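Local coordinates for protein AlkZ (PDB 5UUJ) that belongs to the AlkZ-like family of DNA glycosylases, grouped with the helix-turn-helix clan, and is probably a DNA-binding protein of mixed helices and small sheets, at residues Q43-A48 against E62-E67; T124-G129 against T143-D148; T210-Y215 against G246-E251; S308-A313 against G325-V330. All blocks are in the same frame, centred on the assembly; numbering follows the deposited sequence.

Contacts 1, 2 and 3 each join two helices, whereas contact 4 sets a short helix against a strand; all belong to the AlkZ-like part of the chain. Contact 1 is nearest the middle, its centre about 13 Å from the chain's centre, and it alone has a hydrogen bond between its segments. Contact 2, about 29 Å out, combines apolar side chains with two carboxylates that share an arginine. Contact 3, built on a selenomethionine, is buried apart from its exposed lysine, whereas the others are partly buried; contact 4 relies on valines. Contacts 1 and 4 come nearest, about 11 Å between closest atoms; contacts 2 and 4, like contacts 1 and 3, lie on opposite sides of the chain's centre.

Contact 1. Residues Q43-A48 against E62-E67; sequences QVWSVA and ESVNRE
Two consecutive helices, 45-53 and 62-69, meet through one indole: Trp45, in the opening turn of the first, reaches Val64 and Asn65 of the second. Val44 holds the N-cap position just before that turn. With CG of Trp45 anti to the backbone N (chi1 -175°), the ring spans the gap between backbones whose closest CA atoms, those of Trp45 and Asn65, are 9.8 Å apart. The indole N-H goes to the amide oxygen: Trp45 NE1 donates to Asn65 OD1 at 2.9 Å, with a bend at the hydrogen (136°). Asn65 OD1 lies at the ring edge, near its plane, and is displaced toward the benzo side, 3.2 Å from Trp45 CZ2, an offset that goes with the bend. Indole and amide planes differ by just 19°. Next to this bond, Val64 CG1 packs obliquely against the six-membered ring, 3.5 Å from Trp45 CH2. The amide is held from its other end as well, since Asn65 ND2 donates to Glu62 OE1 at 3.2 Å, almost straight at the hydrogen but from above the plane of the carboxylate; this second bond helps fix the rotation of the amide. Lys75 makes a cation-pi contact with the indole, Leu85 of strand 83-86 packs on both Trp45 and Val64, and Glu67 bonds to Ala30 and Ser31 at the start of helix 30-36.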
loop_
_atom_site.group_PDB
_atom_site.type_symbol
_atom_site.label_atom_id
_atom_site.label_comp_id
_atom_site.label_asym_id
_atom_site.label_seq_id
_atom_site.Cartn_x
_atom_site.Cartn_y
_atom_site.Cartn_z
ATOM N N GLN A 43 1.993 -1.747 -8.343
ATOM C CA GLN A 43 1.480 -2.130 -9.652
ATOM C C GLN A 43 2.309 -1.454 -10.738
ATOM O O GLN A 43 2.610 -2.056 -11.769
ATOM C CB GLN A 43 0.002 -1.764 -9.795
ATOM C CG GLN A 43 -0.616 -2.214 -11.111
ATOM C CD GLN A 43 -0.409 -3.695 -11.382
ATOM O OE1 GLN A 43 -0.858 -4.547 -10.616
ATOM N NE2 GLN A 43 0.279 -4.006 -12.476
ATOM N N VAL A 44 2.665 -0.197 -10.496
ATOM C CA VAL A 44 3.641 0.509 -11.316
ATOM C C VAL A 44 4.966 0.491 -10.559
ATOM O O VAL A 44 5.130 1.192 -9.561
ATOM C CB VAL A 44 3.208 1.957 -11.615
ATOM C CG1 VAL A 44 4.205 2.630 -12.549
ATOM C CG2 VAL A 44 1.808 1.979 -12.223
ATOM N N TRP A 45 5.904 -0.325 -11.031
ATOM C CA TRP A 45 7.120 -0.603 -10.276
ATOM C C TRP A 45 7.974 0.640 -10.064
ATOM O O TRP A 45 8.487 0.859 -8.968
ATOM C CB TRP A 45 7.951 -1.682 -10.973
ATOM C CG TRP A 45 9.139 -2.082 -10.170
ATOM C CD1 TRP A 45 10.449 -1.904 -10.497
ATOM C CD2 TRP A 45 9.127 -2.708 -8.883
ATOM N NE1 TRP A 45 11.257 -2.388 -9.497
ATOM C CE2 TRP A 45 10.470 -2.887 -8.494
ATOM C CE3 TRP A 45 8.111 -3.135 -8.021
ATOM C CZ2 TRP A 45 10.824 -3.477 -7.284
ATOM C CZ3 TRP A 45 8.465 -3.721 -6.820
ATOM C CH2 TRP A 45 9.808 -3.887 -6.462
ATOM N N SER A 46 8.119 1.452 -11.107
ATOM C CA SER A 46 8.948 2.650 -11.033
ATOM C C SER A 46 8.441 3.596 -9.951
ATOM O O SER A 46 9.222 4.305 -9.320
ATOM C CB SER A 46 8.986 3.365 -12.386
ATOM O OG SER A 46 7.686 3.715 -12.827
ATOM N N VAL A 47 7.130 3.591 -9.736
ATOM C CA VAL A 47 6.516 4.431 -8.717
ATOM C C VAL A 47 6.811 3.900 -7.308
ATOM O O VAL A 47 7.026 4.677 -6.379
ATOM C CB VAL A 47 4.997 4.532 -8.948
ATOM C CG1 VAL A 47 4.300 5.172 -7.761
ATOM C CG2 VAL A 47 4.720 5.330 -10.214
ATOM N N ALA A 48 6.824 2.579 -7.154
ATOM C CA ALA A 48 7.126 1.970 -5.863
ATOM C C ALA A 48 8.572 2.250 -5.460
ATOM O O ALA A 48 8.859 2.522 -4.293
ATOM C CB ALA A 48 6.870 0.475 -5.907
ATOM N N GLU A 62 17.589 1.779 -5.975
ATOM C CA GLU A 62 17.931 0.389 -6.262
ATOM C C GLU A 62 17.820 -0.488 -5.017
ATOM O O GLU A 62 17.874 -1.713 -5.117
ATOM C CB GLU A 62 19.345 0.283 -6.849
ATOM C CG GLU A 62 19.467 0.812 -8.277
ATOM C CD GLU A 62 18.502 0.139 -9.246
ATOM O OE1 GLU A 62 18.346 -1.099 -9.183
ATOM O OE2 GLU A 62 17.895 0.855 -10.072
ATOM N N SER A 63 17.653 0.130 -3.850
ATOM C CA SER A 63 17.543 -0.627 -2.608
ATOM C C SER A 63 16.332 -1.559 -2.660
ATOM O O SER A 63 16.349 -2.644 -2.081
ATOM C CB SER A 63 17.451 0.309 -1.396
ATOM O OG SER A 63 16.270 1.094 -1.413
ATOM N N VAL A 64 15.293 -1.145 -3.376
ATOM C CA VAL A 64 14.090 -1.961 -3.502
ATOM C C VAL A 64 14.395 -3.224 -4.305
ATOM O O VAL A 64 14.124 -4.334 -3.849
ATOM C CB VAL A 64 12.940 -1.185 -4.174
ATOM C CG1 VAL A 64 11.664 -2.018 -4.180
ATOM C CG2 VAL A 64 12.699 0.134 -3.456
ATOM N N ASN A 65 14.964 -3.050 -5.496
ATOM C CA ASN A 65 15.349 -4.184 -6.332
ATOM C C ASN A 65 16.312 -5.135 -5.626
ATOM O O ASN A 65 16.203 -6.351 -5.775
ATOM C CB ASN A 65 15.983 -3.698 -7.641
ATOM C CG ASN A 65 14.959 -3.153 -8.626
ATOM O OD1 ASN A 65 13.786 -3.530 -8.602
ATOM N ND2 ASN A 65 15.405 -2.263 -9.504
ATOM N N ARG A 66 17.253 -4.590 -4.858
ATOM C CA ARG A 66 18.230 -5.428 -4.158
ATOM C C ARG A 66 17.556 -6.261 -3.070
ATOM O O ARG A 66 17.862 -7.442 -2.898
ATOM C CB ARG A 66 19.350 -4.583 -3.538
ATOM C CG ARG A 66 20.281 -3.919 -4.547
ATOM C CD ARG A 66 21.556 -3.402 -3.880
ATOM N NE ARG A 66 21.282 -2.627 -2.670
ATOM C CZ ARG A 66 21.140 -1.303 -2.630
ATOM N NH1 ARG A 66 21.239 -0.576 -3.735
ATOM N NH2 ARG A 66 20.893 -0.700 -1.476
ATOM N N GLU A 67 16.634 -5.644 -2.343
ATOM C CA GLU A 67 15.978 -6.317 -1.230
ATOM C C GLU A 67 14.876 -7.262 -1.716
ATOM O O GLU A 67 14.496 -8.194 -1.010
ATOM C CB GLU A 67 15.439 -5.277 -0.241
ATOM C CG GLU A 67 16.574 -4.589 0.529
ATOM C CD GLU A 67 16.107 -3.597 1.576
ATOM O OE1 GLU A 67 15.327 -3.987 2.472
ATOM O OE2 GLU A 67 16.541 -2.425 1.511
#

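Contact 2. Residues T124-G129 against T143-D148; sequences TEEVAG and TRLVAD
Leu145 and Val127 supply the apolar part of this contact: Leu145 CD2 is 4.0 Å from Val127 CG2, and Leu145 CD1 is 4.2 Å from the same methyl, so both methyls of the leucine's fork face the same branch of the valine. Leu145 CD2 also lies 4.3 Å from Glu126 CB, the base of a side chain whose far end is polar. The helices approach closely here, the CA atoms of Glu126 and Leu145 being 7.6 Å apart. Glu126 CG stands anti to the backbone N and the chain then bends at chi2 (64°), which brings its carboxylate round toward Asp148. Glu126 OE1 and Asp148 OD2 are 3.8 Å apart, and the two carboxylate planes are almost perpendicular, at 86°. Arg150, one shell out, probably offsets the like charges: its NH2 forms salt bridges to both Glu126 OE2 and Asp148 OD2. Asp148 is itself placed by the chain leaving helix 138-146, where its backbone N bonds to Leu145 O at 2.8 Å; the residue that fills the apolar layer thus also accepts the bond that positions the acid. Leu123 and Ile130 of helix 117-130 extend the surface under Leu145, while Leu169 of helix 162-172 packs on Val127. The order of elements, helix 117-130, strand 136-137, helices 138-146, 155-160 and 162-172, then strands 176-177 and 186-188, resembles a winged helix, in which this contact would pack the first helix against the second.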
loop_
_atom_site.group_PDB
_atom_site.type_symbol
_atom_site.label_atom_id
_atom_site.label_comp_id
_atom_site.label_asym_id
_atom_site.label_seq_id
_atom_site.Cartn_x
_atom_site.Cartn_y
_atom_site.Cartn_z
ATOM N N THR A 124 -6.763 -23.365 -4.822
ATOM C CA THR A 124 -5.877 -23.007 -3.723
ATOM C C THR A 124 -4.953 -24.178 -3.402
ATOM O O THR A 124 -3.734 -24.018 -3.316
ATOM C CB THR A 124 -6.674 -22.609 -2.463
ATOM O OG1 THR A 124 -7.456 -21.441 -2.739
ATOM C CG2 THR A 124 -5.744 -22.320 -1.291
ATOM N N GLU A 125 -5.550 -25.354 -3.242
ATOM C CA GLU A 125 -4.817 -26.571 -2.919
ATOM C C GLU A 125 -3.829 -26.944 -4.014
ATOM O O GLU A 125 -2.667 -27.240 -3.742
ATOM C CB GLU A 125 -5.791 -27.733 -2.694
ATOM C CG GLU A 125 -6.754 -27.521 -1.535
ATOM C CD GLU A 125 -7.946 -28.470 -1.559
ATOM O OE1 GLU A 125 -8.042 -29.314 -2.479
ATOM O OE2 GLU A 125 -8.795 -28.367 -0.650
ATOM N N GLU A 126 -4.293 -26.923 -5.258
ATOM C CA GLU A 126 -3.490 -27.423 -6.363
ATOM C C GLU A 126 -2.355 -26.465 -6.716
ATOM O O GLU A 126 -1.246 -26.900 -7.024
ATOM C CB GLU A 126 -4.373 -27.672 -7.586
ATOM C CG GLU A 126 -3.820 -28.717 -8.533
ATOM C CD GLU A 126 -3.729 -30.096 -7.903
ATOM O OE1 GLU A 126 -2.978 -30.939 -8.434
ATOM O OE2 GLU A 126 -4.407 -30.341 -6.881
ATOM N N VAL A 127 -2.629 -25.166 -6.665
ATOM C CA VAL A 127 -1.607 -24.164 -6.953
ATOM C C VAL A 127 -0.495 -24.253 -5.908
ATOM O O VAL A 127 0.685 -24.150 -6.240
ATOM C CB VAL A 127 -2.205 -22.737 -6.991
ATOM C CG1 VAL A 127 -1.117 -21.664 -6.888
ATOM C CG2 VAL A 127 -3.012 -22.548 -8.265
ATOM N N ALA A 128 -0.876 -24.462 -4.653
ATOM C CA ALA A 128 0.094 -24.570 -3.571
ATOM C C ALA A 128 1.067 -25.717 -3.830
ATOM O O ALA A 128 2.264 -25.598 -3.568
ATOM C CB ALA A 128 -0.612 -24.764 -2.237
ATOM N N GLY A 129 0.549 -26.825 -4.354
ATOM C CA GLY A 129 1.370 -27.989 -4.643
ATOM C C GLY A 129 2.262 -27.790 -5.854
ATOM O O GLY A 129 3.428 -28.187 -5.855
ATOM N N THR A 143 -1.217 -23.812 -17.617
ATOM C CA THR A 143 -1.051 -25.029 -18.405
ATOM C C THR A 143 -0.981 -26.252 -17.493
ATOM O O THR A 143 -1.547 -27.297 -17.806
ATOM C CB THR A 143 0.214 -24.962 -19.287
ATOM O OG1 THR A 143 0.072 -23.901 -20.239
ATOM C CG2 THR A 143 0.441 -26.274 -20.036
ATOM N N ARG A 144 -0.287 -26.118 -16.366
ATOM C CA ARG A 144 -0.218 -27.192 -15.381
ATOM C C ARG A 144 -1.609 -27.502 -14.836
ATOM O O ARG A 144 -1.994 -28.665 -14.703
ATOM C CB ARG A 144 0.718 -26.819 -14.228
ATOM C CG ARG A 144 2.203 -26.914 -14.557
ATOM C CD ARG A 144 2.650 -28.355 -14.757
ATOM N NE ARG A 144 2.271 -29.213 -13.635
ATOM C CZ ARG A 144 2.986 -29.364 -12.523
ATOM N NH1 ARG A 144 4.132 -28.716 -12.366
ATOM N NH2 ARG A 144 2.552 -30.169 -11.561
ATOM N N LEU A 145 -2.357 -26.447 -14.526
ATOM C CA LEU A 145 -3.682 -26.584 -13.933
ATOM C C LEU A 145 -4.670 -27.298 -14.854
ATOM O O LEU A 145 -5.366 -28.218 -14.428
ATOM C CB LEU A 145 -4.234 -25.207 -13.558
ATOM C CG LEU A 145 -3.579 -24.529 -12.352
ATOM C CD1 LEU A 145 -3.941 -23.047 -12.290
ATOM C CD2 LEU A 145 -3.974 -25.240 -11.062
ATOM N N VAL A 146 -4.726 -26.884 -16.117
ATOM C CA VAL A 146 -5.724 -27.417 -17.040
ATOM C C VAL A 146 -5.407 -28.857 -17.439
ATOM O O VAL A 146 -6.244 -29.540 -18.023
ATOM C CB VAL A 146 -5.849 -26.549 -18.312
ATOM C CG1 VAL A 146 -6.341 -25.146 -17.943
ATOM C CG2 VAL A 146 -4.528 -26.511 -19.083
ATOM N N ALA A 147 -4.196 -29.311 -17.138
ATOM C CA ALA A 147 -3.864 -30.721 -17.300
ATOM C C ALA A 147 -4.734 -31.543 -16.347
ATOM O O ALA A 147 -5.020 -32.714 -16.600
ATOM C CB ALA A 147 -2.383 -30.970 -17.037
ATOM N N ASP A 148 -5.157 -30.911 -15.254
ATOM C CA ASP A 148 -6.025 -31.553 -14.273
ATOM C C ASP A 148 -7.445 -31.622 -14.815
ATOM O O ASP A 148 -7.865 -30.787 -15.615
ATOM C CB ASP A 148 -5.997 -30.794 -12.941
ATOM C CG ASP A 148 -6.609 -31.585 -11.795
ATOM O OD1 ASP A 148 -7.707 -32.154 -11.965
ATOM O OD2 ASP A 148 -5.993 -31.629 -10.710
#

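Contact 3. Residues T210-Y215 against G246-E251; sequences TVIKAY and GDMGDE
Met248, a selenomethionine in this structure, points its side chain at Ile212 and lays its terminal methyl against Lys213, meeting each of the two at a slant. The chain runs extended as far as selenium (chi2 179°) and then bends at chi3 (73°), so the SE atom meets the isoleucine and CE turns across helix 204-219, toward the lysine. Met248 SE sits over the branched side chain of Ile212, in touch with both arms: Met248 SE is 3.6 Å from Ile212 CG2, 3.9 Å from Ile212 CB and 4.0 Å from Ile212 CD1. CG2 is the branch anti to the backbone N, and CD1 the end of the other. The Met248 CE methyl is 4.0 Å from Lys213 CG, a contact with the aliphatic part of the lysine. In chain order, helices 204-219, 224-232 and 238-248 are followed by strands 252-257 and 260-265, a sequence of elements resembling a winged helix-turn-helix domain and in keeping with the clan of the family. Within it, Met248 stands at the end of helix 238-248, where Gly249, with positive phi, leaves the helical conformation; Gly249 N still bonds to Gly246 O at 3.1 Å. A short 3-10 segment follows, and Glu251 pairs through its backbone with Thr266. On the isoleucine side, Trp244 and Phe245 of helix 238-248 and Phe227 of helix 224-232 also pack on Ile212. The charged end of Lys213 heads elsewhere, its NZ forming a long, weak ion pair with Glu267 OE1.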
loop_
_atom_site.group_PDB
_atom_site.type_symbol
_atom_site.label_atom_id
_atom_site.label_comp_id
_atom_site.label_asym_id
_atom_site.label_seq_id
_atom_site.Cartn_x
_atom_site.Cartn_y
_atom_site.Cartn_z
ATOM N N THR A 210 -2.843 -6.702 15.180
ATOM C CA THR A 210 -1.528 -6.469 14.590
ATOM C C THR A 210 -1.620 -5.496 13.419
ATOM O O THR A 210 -0.816 -4.569 13.300
ATOM C CB THR A 210 -0.897 -7.781 14.103
ATOM O OG1 THR A 210 -0.842 -8.712 15.186
ATOM C CG2 THR A 210 0.508 -7.546 13.563
ATOM N N VAL A 211 -2.606 -5.717 12.557
ATOM C CA VAL A 211 -2.806 -4.881 11.384
ATOM C C VAL A 211 -3.234 -3.481 11.812
ATOM O O VAL A 211 -2.720 -2.488 11.303
ATOM C CB VAL A 211 -3.859 -5.505 10.435
ATOM C CG1 VAL A 211 -4.182 -4.575 9.268
ATOM C CG2 VAL A 211 -3.364 -6.848 9.919
ATOM N N ILE A 212 -4.165 -3.409 12.759
ATOM C CA ILE A 212 -4.656 -2.129 13.257
ATOM C C ILE A 212 -3.511 -1.331 13.878
ATOM O O ILE A 212 -3.381 -0.131 13.631
ATOM C CB ILE A 212 -5.792 -2.325 14.288
ATOM C CG1 ILE A 212 -7.031 -2.885 13.587
ATOM C CG2 ILE A 212 -6.152 -1.006 14.975
ATOM C CD1 ILE A 212 -8.103 -3.394 14.528
ATOM N N LYS A 213 -2.682 -2.004 14.674
ATOM C CA LYS A 213 -1.512 -1.373 15.278
ATOM C C LYS A 213 -0.594 -0.782 14.217
ATOM O O LYS A 213 -0.175 0.371 14.317
ATOM C CB LYS A 213 -0.718 -2.376 16.119
ATOM C CG LYS A 213 -0.897 -2.227 17.620
ATOM C CD LYS A 213 0.203 -2.950 18.399
ATOM C CE LYS A 213 1.567 -2.287 18.200
ATOM N NZ LYS A 213 2.613 -2.828 19.112
ATOM N N ALA A 214 -0.275 -1.590 13.211
ATOM C CA ALA A 214 0.606 -1.164 12.132
ATOM C C ALA A 214 0.007 0.018 11.373
ATOM O O ALA A 214 0.710 0.974 11.046
ATOM C CB ALA A 214 0.878 -2.320 11.181
ATOM N N TYR A 215 -1.293 -0.050 11.102
ATOM C CA TYR A 215 -1.967 1.011 10.366
ATOM C C TYR A 215 -1.943 2.336 11.131
ATOM O O TYR A 215 -1.538 3.366 10.591
ATOM C CB TYR A 215 -3.415 0.624 10.057
ATOM C CG TYR A 215 -4.158 1.717 9.328
ATOM C CD1 TYR A 215 -4.014 1.887 7.957
ATOM C CD2 TYR A 215 -4.985 2.594 10.013
ATOM C CE1 TYR A 215 -4.679 2.896 7.289
ATOM C CE2 TYR A 215 -5.658 3.606 9.353
ATOM C CZ TYR A 215 -5.498 3.753 7.992
ATOM O OH TYR A 215 -6.163 4.761 7.338
ATOM N N GLY A 246 -12.604 -2.793 19.781
ATOM C CA GLY A 246 -13.057 -2.794 21.158
ATOM C C GLY A 246 -12.209 -3.667 22.060
ATOM O O GLY A 246 -11.919 -3.297 23.195
ATOM N N ASP A 247 -11.808 -4.826 21.551
ATOM C CA ASP A 247 -11.034 -5.781 22.338
ATOM C C ASP A 247 -9.620 -5.285 22.618
ATOM O O ASP A 247 -8.937 -5.808 23.496
ATOM C CB ASP A 247 -10.968 -7.135 21.627
ATOM C CG ASP A 247 -12.303 -7.858 21.616
ATOM O OD1 ASP A 247 -13.210 -7.460 22.374
ATOM O OD2 ASP A 247 -12.439 -8.835 20.851
HETATM N N MSE A 248 -9.174 -4.280 21.874
HETATM C CA MSE A 248 -7.859 -3.711 22.119
HETATM C C MSE A 248 -7.885 -2.855 23.385
HETATM O O MSE A 248 -6.868 -2.710 24.057
HETATM C CB MSE A 248 -7.390 -2.893 20.915
HETATM C CG MSE A 248 -7.079 -3.745 19.694
HETATM SE SE MSE A 248 -6.516 -2.709 18.142
HETATM C CE MSE A 248 -4.729 -2.209 18.739
ATOM N N GLY A 249 -9.054 -2.312 23.718
ATOM C CA GLY A 249 -9.224 -1.562 24.953
ATOM C C GLY A 249 -8.353 -0.324 25.037
ATOM O O GLY A 249 -8.282 0.458 24.091
ATOM N N ASP A 250 -7.676 -0.152 26.169
ATOM C CA ASP A 250 -6.890 1.054 26.410
ATOM C C ASP A 250 -5.548 1.036 25.672
ATOM O O ASP A 250 -4.697 1.893 25.906
ATOM C CB ASP A 250 -6.667 1.259 27.919
ATOM C CG ASP A 250 -6.089 0.035 28.607
ATOM O OD1 ASP A 250 -5.417 -0.776 27.938
ATOM O OD2 ASP A 250 -6.309 -0.111 29.830
ATOM N N GLU A 251 -5.360 0.064 24.784
ATOM C CA GLU A 251 -4.257 0.117 23.825
ATOM C C GLU A 251 -4.511 1.241 22.824
ATOM O O GLU A 251 -3.592 1.704 22.147
ATOM C CB GLU A 251 -4.093 -1.215 23.088
ATOM C CG GLU A 251 -2.902 -2.040 23.531
ATOM C CD GLU A 251 -3.065 -3.509 23.183
ATOM O OE1 GLU A 251 -3.647 -3.805 22.119
ATOM O OE2 GLU A 251 -2.622 -4.366 23.977
#

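Contact 4. Residues S308-A313 against G325-V330; sequences SAVSRA and GRVVGV
Val330 CG1 lies 3.7 Å from Ala309 O, the carbonyl oxygen of a flat peptide group, in a van der Waals approach. No ring takes part, and the flat guanidinium of Arg312 folds back over its own segment, where Ser308 O sits 3.7 Å above one face, offset toward the rim. The apolar work falls to valines. Val310 CG2 is 4.0 Å from Val330 CG1 and 4.2 Å from Val327 CG1, so a single methyl branch in the short, weakly bonded helix 307-310 touches two residues of strand 326-334. In Val330, CG1 stands anti to the carbonyl carbon (chi1 -62°), the branch offered to the helix. The CA atoms of Val310 and Val330 approach to 6.9 Å. Val327 and Val330 are three residues apart, yet both turn their side chains to the same partner, whereas a regular strand would bring residues two apart to one face. The cause lies between them: Val328 and Gly329 both pair through their backbones with Val321 on strand 320-323, which forms a beta bulge. Val320 packs on both Val310 and Val327, Leu302 and Phe343 add to the surroundings of Val310, and Ser318 OG bonds to Val310 O. A short helix resting on a bulged strand by way of valines is a plain helix-on-sheet contact, here at the central strand of a mixed five-stranded sheet in the C-terminal part of the chain.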
loop_
_atom_site.group_PDB
_atom_site.type_symbol
_atom_site.label_atom_id
_atom_site.label_comp_id
_atom_site.label_asym_id
_atom_site.label_seq_id
_atom_site.Cartn_x
_atom_site.Cartn_y
_atom_site.Cartn_z
ATOM N N SER A 308 -10.363 15.456 -8.400
ATOM C CA SER A 308 -10.288 14.903 -9.749
ATOM C C SER A 308 -8.943 15.191 -10.413
ATOM O O SER A 308 -8.565 14.517 -11.368
ATOM C CB SER A 308 -11.421 15.457 -10.615
ATOM O OG SER A 308 -11.299 16.858 -10.774
ATOM N N ALA A 309 -8.223 16.187 -9.908
ATOM C CA ALA A 309 -6.897 16.507 -10.429
ATOM C C ALA A 309 -5.851 15.507 -9.931
ATOM O O ALA A 309 -4.810 15.321 -10.561
ATOM C CB ALA A 309 -6.502 17.915 -10.038
ATOM N N VAL A 310 -6.139 14.865 -8.802
ATOM C CA VAL A 310 -5.225 13.896 -8.205
ATOM C C VAL A 310 -5.625 12.468 -8.565
ATOM O O VAL A 310 -4.825 11.714 -9.121
ATOM C CB VAL A 310 -5.186 14.038 -6.669
ATOM C CG1 VAL A 310 -4.211 13.036 -6.057
ATOM C CG2 VAL A 310 -4.796 15.455 -6.274
ATOM N N SER A 311 -6.862 12.108 -8.237
ATOM C CA SER A 311 -7.384 10.770 -8.497
ATOM C C SER A 311 -8.200 10.773 -9.786
ATOM O O SER A 311 -9.333 11.253 -9.807
ATOM C CB SER A 311 -8.236 10.291 -7.316
ATOM O OG SER A 311 -8.755 8.992 -7.545
ATOM N N ARG A 312 -7.614 10.243 -10.858
ATOM C CA ARG A 312 -8.228 10.285 -12.185
ATOM C C ARG A 312 -8.693 8.896 -12.645
ATOM O O ARG A 312 -8.748 7.960 -11.849
ATOM C CB ARG A 312 -7.240 10.898 -13.190
ATOM C CG ARG A 312 -7.112 12.413 -13.062
ATOM C CD ARG A 312 -6.234 13.009 -14.150
ATOM N NE ARG A 312 -6.717 14.326 -14.571
ATOM C CZ ARG A 312 -6.181 15.494 -14.218
ATOM N NH1 ARG A 312 -5.112 15.550 -13.430
ATOM N NH2 ARG A 312 -6.718 16.622 -14.666
ATOM N N ALA A 313 -9.042 8.778 -13.924
ATOM C CA ALA A 313 -9.626 7.549 -14.464
ATOM C C ALA A 313 -8.654 6.373 -14.434
ATOM O O ALA A 313 -7.432 6.554 -14.417
ATOM C CB ALA A 313 -10.110 7.786 -15.886
ATOM N N GLY A 325 1.335 19.578 5.185
ATOM C CA GLY A 325 0.625 18.322 5.357
ATOM C C GLY A 325 -0.550 18.107 4.413
ATOM O O GLY A 325 -1.075 16.999 4.324
ATOM N N ARG A 326 -0.966 19.163 3.717
ATOM C CA ARG A 326 -2.115 19.099 2.814
ATOM C C ARG A 326 -1.682 19.078 1.352
ATOM O O ARG A 326 -0.699 19.716 0.982
ATOM C CB ARG A 326 -3.049 20.289 3.050
ATOM C CG ARG A 326 -3.712 20.301 4.413
ATOM C CD ARG A 326 -4.659 21.485 4.571
ATOM N NE ARG A 326 -5.794 21.419 3.649
ATOM C CZ ARG A 326 -5.888 22.086 2.499
ATOM N NH1 ARG A 326 -4.918 22.901 2.097
ATOM N NH2 ARG A 326 -6.969 21.941 1.746
ATOM N N VAL A 327 -2.431 18.356 0.521
ATOM C CA VAL A 327 -2.181 18.339 -0.919
ATOM C C VAL A 327 -2.633 19.666 -1.522
ATOM O O VAL A 327 -3.791 20.052 -1.378
ATOM C CB VAL A 327 -2.913 17.166 -1.610
ATOM C CG1 VAL A 327 -2.717 17.209 -3.130
ATOM C CG2 VAL A 327 -2.424 15.842 -1.054
ATOM N N VAL A 328 -1.711 20.364 -2.183
ATOM C CA VAL A 328 -1.994 21.687 -2.739
ATOM C C VAL A 328 -1.696 21.767 -4.234
ATOM O O VAL A 328 -1.733 22.850 -4.827
ATOM C CB VAL A 328 -1.179 22.783 -2.017
ATOM C CG1 VAL A 328 -1.647 22.937 -0.579
ATOM C CG2 VAL A 328 0.308 22.471 -2.068
ATOM N N GLY A 329 -1.403 20.622 -4.841
ATOM C CA GLY A 329 -1.128 20.565 -6.264
ATOM C C GLY A 329 -0.586 19.216 -6.700
ATOM O O GLY A 329 -0.450 18.300 -5.889
ATOM N N VAL A 330 -0.285 19.101 -7.990
ATOM C CA VAL A 330 0.324 17.899 -8.552
ATOM C C VAL A 330 1.590 18.269 -9.315
ATOM O O VAL A 330 1.846 19.445 -9.576
ATOM C CB VAL A 330 -0.633 17.157 -9.505
ATOM C CG1 VAL A 330 -1.877 16.682 -8.761
ATOM C CG2 VAL A 330 -1.012 18.048 -10.691
#